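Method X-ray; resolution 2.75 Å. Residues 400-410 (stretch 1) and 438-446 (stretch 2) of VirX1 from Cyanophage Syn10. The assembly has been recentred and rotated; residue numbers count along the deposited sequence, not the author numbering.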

ATOM      1  N   SER B 400     -12.466 -14.071   7.776  1.00 56.38           N
ATOM      2  CA  SER B 400     -12.620 -14.148   9.256  1.00 55.59           C
ATOM      3  C   SER B 400     -12.792 -12.731   9.830  1.00 55.76           C
ATOM      4  O   SER B 400     -13.651 -12.571  10.724  1.00 56.25           O
ATOM      5  N   ASP B 401     -12.045 -11.740   9.318  1.00 54.98           N
ATOM      6  CA  ASP B 401     -12.225 -10.297   9.656  1.00 53.52           C
ATOM      7  C   ASP B 401     -13.624  -9.819   9.252  1.00 51.71           C
ATOM      8  O   ASP B 401     -14.269  -9.117  10.054  1.00 51.09           O
ATOM      9  N   PHE B 402     -14.071 -10.157   8.045  1.00 50.89           N
ATOM     10  CA  PHE B 402     -15.402  -9.752   7.523  1.00 51.32           C
ATOM     11  C   PHE B 402     -16.490 -10.293   8.456  1.00 50.69           C
ATOM     12  O   PHE B 402     -17.402  -9.537   8.857  1.00 51.16           O
ATOM     13  N   VAL B 403     -16.386 -11.570   8.823  1.00 50.36           N
ATOM     14  CA  VAL B 403     -17.357 -12.253   9.730  1.00 50.08           C
ATOM     15  C   VAL B 403     -17.310 -11.539  11.092  1.00 50.33           C
ATOM     16  O   VAL B 403     -18.379 -11.263  11.632  1.00 51.93           O
ATOM     17  N   ALA B 404     -16.121 -11.203  11.602  1.00 48.92           N
ATOM     18  CA  ALA B 404     -15.947 -10.502  12.894  1.00 48.60           C
ATOM     19  C   ALA B 404     -16.691  -9.155  12.874  1.00 49.52           C
ATOM     20  O   ALA B 404     -17.235  -8.774  13.931  1.00 48.11           O
ATOM     21  N   MET B 405     -16.745  -8.471  11.720  1.00 50.67           N
ATOM     22  CA  MET B 405     -17.384  -7.137  11.593  1.00 50.89           C
ATOM     23  C   MET B 405     -18.894  -7.227  11.844  1.00 51.09           C
ATOM     24  O   MET B 405     -19.454  -6.236  12.329  1.00 51.24           O
ATOM     25  N   HIS B 406     -19.522  -8.369  11.549  1.00 52.22           N
ATOM     26  CA  HIS B 406     -20.971  -8.630  11.799  1.00 53.04           C
ATOM     27  C   HIS B 406     -21.295  -8.502  13.292  1.00 51.84           C
ATOM     28  O   HIS B 406     -22.426  -8.093  13.618  1.00 53.54           O
ATOM     29  N   TYR B 407     -20.352  -8.881  14.153  1.00 49.60           N
ATOM     30  CA  TYR B 407     -20.485  -8.837  15.630  1.00 49.82           C
ATOM     31  C   TYR B 407     -20.088  -7.445  16.127  1.00 49.84           C
ATOM     32  O   TYR B 407     -20.829  -6.839  16.909  1.00 51.25           O
ATOM     33  N   ALA B 408     -18.937  -6.964  15.661  1.00 50.47           N
ATOM     34  CA  ALA B 408     -18.217  -5.791  16.198  1.00 52.28           C
ATOM     35  C   ALA B 408     -19.115  -4.549  16.200  1.00 54.10           C
ATOM     36  O   ALA B 408     -19.005  -3.741  17.149  1.00 54.57           O
ATOM     37  N   TYR B 409     -19.955  -4.404  15.169  1.00 55.37           N
ATOM     38  CA  TYR B 409     -20.746  -3.180  14.887  1.00 53.35           C
ATOM     39  C   TYR B 409     -22.194  -3.332  15.355  1.00 51.76           C
ATOM     40  O   TYR B 409     -22.942  -2.369  15.201  1.00 49.52           O
ATOM     41  N   SER B 410     -22.569  -4.480  15.928  1.00 51.94           N
ATOM     42  CA  SER B 410     -23.930  -4.707  16.475  1.00 52.28           C
ATOM     43  C   SER B 410     -24.219  -3.680  17.572  1.00 55.84           C
ATOM     44  O   SER B 410     -23.250  -3.173  18.192  1.00 59.79           O
ATOM     45  N   LYS B 438      -1.081  -6.482   6.450  1.00 64.46           N
ATOM     46  CA  LYS B 438      -1.616  -7.236   5.289  1.00 62.64           C
ATOM     47  C   LYS B 438      -3.141  -7.132   5.306  1.00 59.74           C
ATOM     48  O   LYS B 438      -3.730  -6.853   4.261  1.00 62.65           O
ATOM     49  N   GLN B 439      -3.754  -7.394   6.457  1.00 57.58           N
ATOM     50  CA  GLN B 439      -5.219  -7.350   6.653  1.00 56.55           C
ATOM     51  C   GLN B 439      -5.537  -6.008   7.321  1.00 57.14           C
ATOM     52  O   GLN B 439      -5.372  -5.918   8.565  1.00 59.47           O
ATOM     53  N   SER B 440      -5.964  -5.003   6.553  1.00 57.61           N
ATOM     54  CA  SER B 440      -6.124  -3.611   7.058  1.00 59.66           C
ATOM     55  C   SER B 440      -7.521  -3.030   6.753  1.00 61.12           C
ATOM     56  O   SER B 440      -7.635  -1.799   6.608  1.00 61.86           O
ATOM     57  N   THR B 441      -8.564  -3.860   6.681  1.00 62.75           N
ATOM     58  CA  THR B 441      -9.938  -3.394   6.351  1.00 62.45           C
ATOM     59  C   THR B 441     -10.513  -2.657   7.571  1.00 62.48           C
ATOM     60  O   THR B 441     -11.123  -1.599   7.341  1.00 60.12           O
ATOM     61  N   TRP B 442     -10.292  -3.137   8.806  1.00 62.66           N
ATOM     62  CA  TRP B 442     -10.657  -2.397  10.048  1.00 63.29           C
ATOM     63  C   TRP B 442     -10.098  -0.963   9.993  1.00 62.44           C
ATOM     64  O   TRP B 442     -10.864  -0.004  10.198  1.00 62.72           O
ATOM     65  N   GLN B 443      -8.793  -0.830   9.749  1.00 61.79           N
ATOM     66  CA  GLN B 443      -8.088   0.481   9.682  1.00 61.29           C
ATOM     67  C   GLN B 443      -8.691   1.331   8.558  1.00 58.66           C
ATOM     68  O   GLN B 443      -8.928   2.528   8.788  1.00 56.01           O
ATOM     69  N   ASP B 444      -8.939   0.719   7.399  1.00 58.38           N
ATOM     70  CA  ASP B 444      -9.309   1.437   6.146  1.00 59.30           C
ATOM     71  C   ASP B 444     -10.766   1.907   6.238  1.00 55.26           C
ATOM     72  O   ASP B 444     -11.067   3.061   5.813  1.00 54.45           O
ATOM     73  N   LEU B 445     -11.631   1.055   6.800  1.00 53.16           N
ATOM     74  CA  LEU B 445     -13.060   1.376   7.028  1.00 52.29           C
ATOM     75  C   LEU B 445     -13.151   2.537   8.019  1.00 51.71           C
ATOM     76  O   LEU B 445     -14.025   3.396   7.829  1.00 51.94           O
ATOM     77  N   SER B 446     -12.298   2.529   9.045  1.00 52.42           N
ATOM     78  CA  SER B 446     -12.297   3.530  10.136  1.00 54.36           C
ATOM     79  C   SER B 446     -11.892   4.876   9.543  1.00 57.12           C
ATOM     80  O   SER B 446     -12.581   5.868   9.837  1.00 57.54           O
TER

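Residues 400-408 form a helix that begins earlier in the chain, and 441-446 form a helix that continues beyond the stretch. Their axes come no closer than 11.5 Å, and their directions differ by 53°. The backbones do not touch at that spacing, and side chains fill the gap. Together the two stretches bury 455 Å² between them. Trp442, Met405 and Asp401 cover the most surface.

Trp442 is the centre of the contact, with 137 Å² covered by the first stretch. Its CA-to-CB bond points sideways, but the indole swings nearer. With chi1 at -63° (m) and chi2 at 98°, the ring reaches across the gap and sits as a knob among Asp401, Ala404, Met405 and Ala408. These four residues follow an i, i+3, i+4, i+7 pattern, which puts them on one side of their helix.

The two alanines point toward the second stretch and meet the indole at its edge, near the ring plane. Ala404 CB lies 3.8 Å from Trp442 CZ2, and Ala408 CB lies 3.5 Å from Trp442 CH2. Their single methyl groups take up little room, and the ring comes close to the helix there.

Met405 covers one face of the indole. Its CA-to-CB bond is sideways, and an m, t, t rotamer carries its end nearer to the second stretch. Met405 CG is 3.5 Å from Trp442 CH2 and makes a CH-pi contact with the six-membered ring. The sulfur is farther off, with Met405 SD 4.8 Å from the centroid of that Trp442 ring. The extended chain stays over the same face, with Met405 CE about 4.1 Å from the centroid of the Trp442 six-membered ring. Met405 SD packs 4.0 Å from Leu445 CD2, and Met405 CE reaches to 3.4 Å from Thr441 OG1. Thr441 points toward the first stretch with chi1 at 73° (p), at an exposed position.

Asp401 supplies the polar anchor. It points toward the second stretch with chi1 at -88° (m). Trp442 NE1 donates a hydrogen bond to Asp401 OD1 at 3.1 Å, with a nearly straight N-H...O angle of 163°. This is the only hydrogen bond between the stretches. It satisfies the indole nitrogen inside a buried contact. Asp401 OD1 is also hydrogen-bonded elsewhere in the structure. The other carboxylate oxygen, Asp401 OD2, lies 3.6 Å from Gln439 CB, two residues before the second helix begins.

Tyr409, just after the first helix, extends the packing. It points toward the second stretch with chi1 at -72° (m). Tyr409 CE2 is 3.8 Å from Trp442 CZ3, and Tyr409 OH is 3.7 Å from Leu445 CD2. Leu445 also points toward the first stretch, with a t, p rotamer. Its CD2 methyl touches both Met405 and Tyr409.

Phe402, Val403 and His406 point away from this contact. His406 ND1 instead donates to Phe402 O at 2.8 Å, within its own helix.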

ATOM      1  CB  SER B 400     -11.484 -14.914   9.912  1.00 54.43           C
ATOM      2  OG  SER B 400     -10.236 -14.280   9.687  1.00 55.70           O
ATOM      3  CB  ASP B 401     -11.171  -9.409   8.983  1.00 54.96           C
ATOM      4  CG  ASP B 401      -9.892  -9.247   9.780  1.00 57.48           C
ATOM      5  OD1 ASP B 401      -9.921  -9.504  10.989  1.00 60.30           O
ATOM      6  OD2 ASP B 401      -8.881  -8.890   9.184  1.00 61.73           O
ATOM      7  CB  PHE B 402     -15.580 -10.220   6.077  1.00 52.04           C
ATOM      8  CG  PHE B 402     -16.921  -9.877   5.477  1.00 53.12           C
ATOM      9  CD1 PHE B 402     -17.539  -8.654   5.700  1.00 54.56           C
ATOM     10  CD2 PHE B 402     -17.559 -10.783   4.652  1.00 53.57           C
ATOM     11  CE1 PHE B 402     -18.779  -8.369   5.133  1.00 53.85           C
ATOM     12  CE2 PHE B 402     -18.798 -10.504   4.092  1.00 51.69           C
ATOM     13  CZ  PHE B 402     -19.411  -9.304   4.336  1.00 51.71           C
ATOM     14  CB  VAL B 403     -17.065 -13.766   9.821  1.00 48.26           C
ATOM     15  CG1 VAL B 403     -17.811 -14.447  10.945  1.00 48.81           C
ATOM     16  CG2 VAL B 403     -17.375 -14.452   8.511  1.00 47.01           C
ATOM     17  CB  ALA B 404     -14.480 -10.320  13.214  1.00 49.55           C
ATOM     18  CB  MET B 405     -17.117  -6.534  10.213  1.00 53.18           C
ATOM     19  CG  MET B 405     -15.722  -5.975  10.070  1.00 55.19           C
ATOM     20  SD  MET B 405     -15.474  -5.039   8.563  1.00 58.46           S
ATOM     21  CE  MET B 405     -13.758  -4.556   8.742  1.00 61.01           C
ATOM     22  CB  HIS B 406     -21.389 -10.028  11.324  1.00 54.12           C
ATOM     23  CG  HIS B 406     -21.307 -10.239   9.849  1.00 54.01           C
ATOM     24  ND1 HIS B 406     -20.141 -10.072   9.141  1.00 57.17           N
ATOM     25  CD2 HIS B 406     -22.227 -10.644   8.957  1.00 53.38           C
ATOM     26  CE1 HIS B 406     -20.356 -10.335   7.864  1.00 56.76           C
ATOM     27  NE2 HIS B 406     -21.628 -10.692   7.731  1.00 55.24           N
ATOM     28  CB  TYR B 407     -19.610  -9.913  16.287  1.00 49.05           C
ATOM     29  CG  TYR B 407     -19.984 -11.342  15.979  1.00 46.87           C
ATOM     30  CD1 TYR B 407     -21.035 -11.953  16.629  1.00 46.31           C
ATOM     31  CD2 TYR B 407     -19.263 -12.093  15.066  1.00 46.69           C
ATOM     32  CE1 TYR B 407     -21.388 -13.267  16.370  1.00 47.38           C
ATOM     33  CE2 TYR B 407     -19.596 -13.404  14.784  1.00 47.26           C
ATOM     34  CZ  TYR B 407     -20.666 -13.995  15.441  1.00 48.93           C
ATOM     35  OH  TYR B 407     -21.007 -15.296  15.186  1.00 49.94           O
ATOM     36  CB  ALA B 408     -16.978  -5.555  15.372  1.00 54.14           C
ATOM     37  CB  TYR B 409     -20.633  -2.844  13.402  1.00 52.23           C
ATOM     38  CG  TYR B 409     -19.278  -2.313  13.033  1.00 53.95           C
ATOM     39  CD1 TYR B 409     -18.907  -1.030  13.403  1.00 54.58           C
ATOM     40  CD2 TYR B 409     -18.354  -3.088  12.351  1.00 54.14           C
ATOM     41  CE1 TYR B 409     -17.671  -0.504  13.066  1.00 53.13           C
ATOM     42  CE2 TYR B 409     -17.099  -2.596  12.036  1.00 55.38           C
ATOM     43  CZ  TYR B 409     -16.758  -1.303  12.409  1.00 54.11           C
ATOM     44  OH  TYR B 409     -15.517  -0.821  12.143  1.00 54.66           O
ATOM     45  CB  SER B 410     -24.102  -6.098  16.989  1.00 49.99           C
ATOM     46  OG  SER B 410     -25.366  -6.237  17.621  1.00 48.94           O
ATOM     47  CB  LYS B 438      -1.196  -8.709   5.328  1.00 65.25           C
ATOM     48  CG  LYS B 438       0.242  -8.980   4.929  1.00 68.63           C
ATOM     49  CD  LYS B 438       0.596 -10.451   5.005  1.00 71.45           C
ATOM     50  CE  LYS B 438       2.060 -10.732   5.314  1.00 76.16           C
ATOM     51  NZ  LYS B 438       2.948 -10.588   4.133  1.00 79.54           N
ATOM     52  CB  GLN B 439      -5.678  -8.539   7.501  1.00 56.56           C
ATOM     53  CG  GLN B 439      -5.182  -9.898   7.023  1.00 57.04           C
ATOM     54  CD  GLN B 439      -5.723 -10.263   5.669  1.00 62.24           C
ATOM     55  OE1 GLN B 439      -6.835  -9.876   5.305  1.00 66.13           O
ATOM     56  NE2 GLN B 439      -4.947 -11.021   4.903  1.00 67.55           N
ATOM     57  CB  SER B 440      -5.017  -2.733   6.523  1.00 59.21           C
ATOM     58  OG  SER B 440      -5.138  -2.582   5.120  1.00 60.23           O
ATOM     59  CB  THR B 441     -10.808  -4.510   5.755  1.00 64.11           C
ATOM     60  OG1 THR B 441     -11.180  -5.455   6.765  1.00 69.33           O
ATOM     61  CG2 THR B 441     -10.133  -5.190   4.581  1.00 63.66           C
ATOM     62  CB  TRP B 442     -10.155  -3.110  11.308  1.00 64.42           C
ATOM     63  CG  TRP B 442     -10.734  -4.474  11.551  1.00 65.97           C
ATOM     64  CD1 TRP B 442     -10.171  -5.683  11.242  1.00 64.46           C
ATOM     65  CD2 TRP B 442     -12.002  -4.767  12.175  1.00 66.16           C
ATOM     66  NE1 TRP B 442     -11.011  -6.700  11.605  1.00 64.84           N
ATOM     67  CE2 TRP B 442     -12.133  -6.172  12.193  1.00 64.28           C
ATOM     68  CE3 TRP B 442     -13.041  -3.979  12.691  1.00 65.01           C
ATOM     69  CZ2 TRP B 442     -13.253  -6.807  12.722  1.00 63.41           C
ATOM     70  CZ3 TRP B 442     -14.146  -4.606  13.221  1.00 63.07           C
ATOM     71  CH2 TRP B 442     -14.248  -6.000  13.231  1.00 63.76           C
ATOM     72  CB  GLN B 443      -6.593   0.260   9.472  1.00 62.06           C
ATOM     73  CG  GLN B 443      -5.900  -0.326  10.696  1.00 63.02           C
ATOM     74  CD  GLN B 443      -4.499  -0.797  10.390  1.00 65.72           C
ATOM     75  OE1 GLN B 443      -3.753  -0.150   9.645  1.00 67.80           O
ATOM     76  NE2 GLN B 443      -4.127  -1.942  10.952  1.00 64.33           N
ATOM     77  CB  ASP B 444      -9.042   0.581   4.911  1.00 61.88           C
ATOM     78  CG  ASP B 444      -7.560   0.286   4.674  1.00 68.68           C
ATOM     79  OD1 ASP B 444      -6.695   0.945   5.320  1.00 72.06           O
ATOM     80  OD2 ASP B 444      -7.269  -0.620   3.858  1.00 75.74           O
ATOM     81  CB  LEU B 445     -13.773   0.128   7.562  1.00 51.63           C
ATOM     82  CG  LEU B 445     -15.254   0.272   7.879  1.00 52.54           C
ATOM     83  CD1 LEU B 445     -16.029   0.634   6.617  1.00 53.69           C
ATOM     84  CD2 LEU B 445     -15.770  -1.021   8.481  1.00 50.13           C
ATOM     85  CB  SER B 446     -11.397   3.112  11.276  1.00 55.02           C
ATOM     86  OG  SER B 446     -12.006   2.075  12.047  1.00 52.34           O
TER